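PDB 6TYK: iodotyrosine deiodinase from Thermotoga neapolitana, which removes the halogen from halotyrosines such as 3-iodo-L-tyrosine with FMN as its cofactor, working as a homodimer of the nitroreductase family. Local coordinates for residues L27-K32 and L128-L133. Numbering follows the deposited sequence. Where two conformers were deposited one is given.
Sequences LIYSLK and LEEKGL
The ring of Tyr29 carries the side chain of Lys131 on one face, while Glu130 OE1 is modelled at its hydroxyl edge, near the ring plane but too close to Tyr29 OH for the spacing to be trusted. This is a cation-pi contact of the nitroreductase fold, between helix 24-35 and the turn that ends helix 113-130, a Schellman motif at Gly132. The side chains of Lys131 and Tyr29 cross at about a right angle. Lys131 CE sits 3.4 Å from the centroid of the Tyr29 ring, a CH-pi contact displaced toward the rim beside CD2. The ammonium NZ is 4.3 Å from that centroid and only 8° off the normal, so methylene and charge share the same face. A bend at chi2 (-60°) turns CD out of an extended course, and the straight remainder carries NZ over the ring. An alanine in place of Lys131 lacks the methylenes and ammonium over this face, and the phenol would probably be held less firmly against the turn. Tyr29 OH accepts a weak hydrogen bond from the backbone N of Tyr5 of the second subunit, and Leu4 of that subunit packs on both Tyr29 and Glu130, which sets this end of the contact at the dimer interface. Deeper in, the packing is mostly leucine: Leu128 CD2 lies 4.4 Å from Leu27 CD1, and Leu133 CD1 comes equally near the backbone N of Leu27. The same Leu128 CD2 meets Ser30, 3.5 Å from its CB. In the conformer given here, one of two deposited, Ser30 OG gives a 2.8 Å hydrogen bond to a lone pair of Leu27 O, which also accepts from Leu31 N.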
ATOM      1  N   LEU A  27      -9.424   1.722 -17.066  1.00 17.04           N
ATOM      2  CA  LEU A  27      -9.113   0.785 -16.003  1.00 16.37           C
ATOM      3  C   LEU A  27      -7.697   0.240 -16.163  1.00 14.75           C
ATOM      4  O   LEU A  27      -6.917   0.198 -15.206  1.00 17.14           O
ATOM      5  CB  LEU A  27     -10.122  -0.360 -16.009  1.00 17.81           C
ATOM      6  CG  LEU A  27      -9.883  -1.459 -14.980  1.00 18.71           C
ATOM      7  CD1 LEU A  27      -9.794  -0.882 -13.572  1.00 21.57           C
ATOM      8  CD2 LEU A  27     -10.982  -2.513 -15.072  1.00 21.17           C
ATOM      9  N   ILE A  28      -7.364  -0.180 -17.379  1.00 15.19           N
ATOM     10  CA  ILE A  28      -6.033  -0.710 -17.658  1.00 15.93           C
ATOM     11  C   ILE A  28      -4.931   0.297 -17.337  1.00 16.45           C
ATOM     12  O   ILE A  28      -3.882  -0.083 -16.828  1.00 15.44           O
ATOM     13  CB  ILE A  28      -5.896  -1.196 -19.117  1.00 16.74           C
ATOM     14  CG1 ILE A  28      -6.850  -2.366 -19.375  1.00 17.68           C
ATOM     15  CG2 ILE A  28      -4.454  -1.600 -19.415  1.00 18.84           C
ATOM     16  CD1 ILE A  28      -6.590  -3.571 -18.501  1.00 20.08           C
ATOM     17  N   TYR A  29      -5.174   1.577 -17.623  1.00 15.96           N
ATOM     18  CA  TYR A  29      -4.234   2.634 -17.248  1.00 16.22           C
ATOM     19  C   TYR A  29      -3.864   2.541 -15.772  1.00 13.23           C
ATOM     20  O   TYR A  29      -2.698   2.634 -15.402  1.00 13.59           O
ATOM     21  CB  TYR A  29      -4.833   4.018 -17.532  1.00 17.86           C
ATOM     22  CG  TYR A  29      -4.046   5.151 -16.910  1.00 16.18           C
ATOM     23  CD1 TYR A  29      -2.912   5.656 -17.537  1.00 18.08           C
ATOM     24  CD2 TYR A  29      -4.432   5.716 -15.699  1.00 17.51           C
ATOM     25  CE1 TYR A  29      -2.186   6.684 -16.979  1.00 19.27           C
ATOM     26  CE2 TYR A  29      -3.708   6.742 -15.132  1.00 17.90           C
ATOM     27  CZ  TYR A  29      -2.588   7.222 -15.778  1.00 19.95           C
ATOM     28  OH  TYR A  29      -1.858   8.246 -15.226  1.00 24.45           O
ATOM     29  N   SER A  30      -4.866   2.361 -14.925  1.00 14.58           N
ATOM     30  CA  SER A  30      -4.638   2.325 -13.484  0.71 14.00           C
ATOM     31  C   SER A  30      -3.795   1.119 -13.097  1.00 12.03           C
ATOM     32  O   SER A  30      -2.965   1.194 -12.191  1.00 12.92           O
ATOM     33  CB  SER A  30      -5.962   2.357 -12.692  0.71 13.96           C
ATOM     34  OG  SER A  30      -6.595   1.082 -12.584  0.71 15.72           O
ATOM     35  N   LEU A  31      -4.001   0.004 -13.795  1.00 12.26           N
ATOM     36  CA  LEU A  31      -3.213  -1.191 -13.525  1.00 12.13           C
ATOM     37  C   LEU A  31      -1.773  -0.968 -13.959  1.00 11.41           C
ATOM     38  O   LEU A  31      -0.838  -1.418 -13.304  1.00 12.95           O
ATOM     39  CB  LEU A  31      -3.791  -2.403 -14.246  1.00 12.38           C
ATOM     40  CG  LEU A  31      -5.255  -2.689 -13.920  1.00 13.57           C
ATOM     41  CD1 LEU A  31      -5.638  -4.008 -14.536  1.00 14.59           C
ATOM     42  CD2 LEU A  31      -5.529  -2.701 -12.416  1.00 13.90           C
ATOM     43  N   LYS A  32      -1.597  -0.264 -15.067  1.00 11.69           N
ATOM     44  CA  LYS A  32      -0.255   0.023 -15.581  1.00 12.99           C
ATOM     45  C   LYS A  32       0.516   0.923 -14.618  1.00 11.77           C
ATOM     46  O   LYS A  32       1.704   0.730 -14.384  1.00 11.66           O
ATOM     47  CB  LYS A  32      -0.356   0.664 -16.958  1.00 16.46           C
ATOM     48  CG  LYS A  32      -0.741  -0.333 -18.033  1.00 22.57           C
ATOM     49  CD  LYS A  32      -0.914   0.350 -19.372  1.00 27.57           C
ATOM     50  CE  LYS A  32      -1.239  -0.650 -20.465  1.00 32.58           C
ATOM     51  NZ  LYS A  32      -1.427   0.031 -21.773  1.00 37.26           N
ATOM     52  N   LEU A 128      -6.837   5.847 -10.639  1.00 11.52           N
ATOM     53  CA  LEU A 128      -8.259   5.868 -10.923  1.00 11.42           C
ATOM     54  C   LEU A 128      -8.779   7.293 -10.759  1.00 12.36           C
ATOM     55  O   LEU A 128      -9.562   7.772 -11.573  1.00 13.69           O
ATOM     56  CB  LEU A 128      -9.018   4.917 -10.001  1.00 12.79           C
ATOM     57  CG  LEU A 128      -8.799   3.430 -10.265  1.00 13.32           C
ATOM     58  CD1 LEU A 128      -9.541   2.635  -9.218  1.00 14.80           C
ATOM     59  CD2 LEU A 128      -9.279   3.033 -11.658  1.00 14.10           C
ATOM     60  N   GLU A 129      -8.334   7.978  -9.707  1.00 11.80           N
ATOM     61  CA  GLU A 129      -8.764   9.350  -9.488  1.00 13.20           C
ATOM     62  C   GLU A 129      -8.357  10.230 -10.669  1.00 13.89           C
ATOM     63  O   GLU A 129      -9.139  11.054 -11.126  1.00 16.09           O
ATOM     64  CB  GLU A 129      -8.209   9.903  -8.174  1.00 14.65           C
ATOM     65  CG  GLU A 129      -8.555  11.366  -7.938  1.00 16.30           C
ATOM     66  CD  GLU A 129      -9.992  11.567  -7.482  1.00 19.90           C
ATOM     67  OE1 GLU A 129     -10.662  10.569  -7.152  1.00 19.34           O
ATOM     68  OE2 GLU A 129     -10.455  12.725  -7.446  1.00 21.91           O
ATOM     69  N   GLU A 130      -7.145  10.039 -11.180  1.00 13.32           N
ATOM     70  CA  GLU A 130      -6.676  10.829 -12.315  1.00 15.86           C
ATOM     71  C   GLU A 130      -7.581  10.635 -13.533  1.00 16.13           C
ATOM     72  O   GLU A 130      -7.773  11.554 -14.327  1.00 18.17           O
ATOM     73  CB  GLU A 130      -5.227  10.470 -12.662  1.00 18.51           C
ATOM     74  CG  GLU A 130      -4.656  11.330 -13.785  1.00 25.04           C
ATOM     75  CD  GLU A 130      -3.266  10.907 -14.216  1.00 33.76           C
ATOM     76  OE1 GLU A 130      -2.905   9.737 -13.982  1.00 36.00           O
ATOM     77  OE2 GLU A 130      -2.537  11.749 -14.794  1.00 38.95           O
ATOM     78  N   LYS A 131      -8.142   9.438 -13.668  1.00 15.77           N
ATOM     79  CA  LYS A 131      -9.012   9.114 -14.798  1.00 15.33           C
ATOM     80  C   LYS A 131     -10.486   9.440 -14.551  1.00 14.93           C
ATOM     81  O   LYS A 131     -11.339   9.162 -15.398  1.00 18.83           O
ATOM     82  CB  LYS A 131      -8.874   7.635 -15.165  1.00 17.12           C
ATOM     83  CG  LYS A 131      -7.536   7.283 -15.792  1.00 19.32           C
ATOM     84  CD  LYS A 131      -7.328   8.085 -17.068  1.00 24.55           C
ATOM     85  CE  LYS A 131      -6.041   7.713 -17.779  1.00 29.95           C
ATOM     86  NZ  LYS A 131      -5.758   8.655 -18.897  1.00 32.54           N
ATOM     87  N   GLY A 132     -10.787  10.015 -13.394  1.00 14.76           N
ATOM     88  CA  GLY A 132     -12.157  10.373 -13.073  1.00 16.15           C
ATOM     89  C   GLY A 132     -13.010   9.164 -12.716  1.00 16.60           C
ATOM     90  O   GLY A 132     -14.235   9.206 -12.807  1.00 18.05           O
ATOM     91  N   LEU A 133     -12.362   8.072 -12.328  1.00 13.88           N
ATOM     92  CA  LEU A 133     -13.084   6.890 -11.881  1.00 13.57           C
ATOM     93  C   LEU A 133     -13.067   6.854 -10.376  1.00 14.95           C
ATOM     94  O   LEU A 133     -12.194   7.452  -9.743  1.00 18.86           O
ATOM     95  CB  LEU A 133     -12.448   5.621 -12.442  1.00 13.54           C
ATOM     96  CG  LEU A 133     -12.440   5.576 -13.967  1.00 15.07           C
ATOM     97  CD1 LEU A 133     -11.737   4.332 -14.448  1.00 16.89           C
ATOM     98  CD2 LEU A 133     -13.861   5.637 -14.504  1.00 18.23           C
TER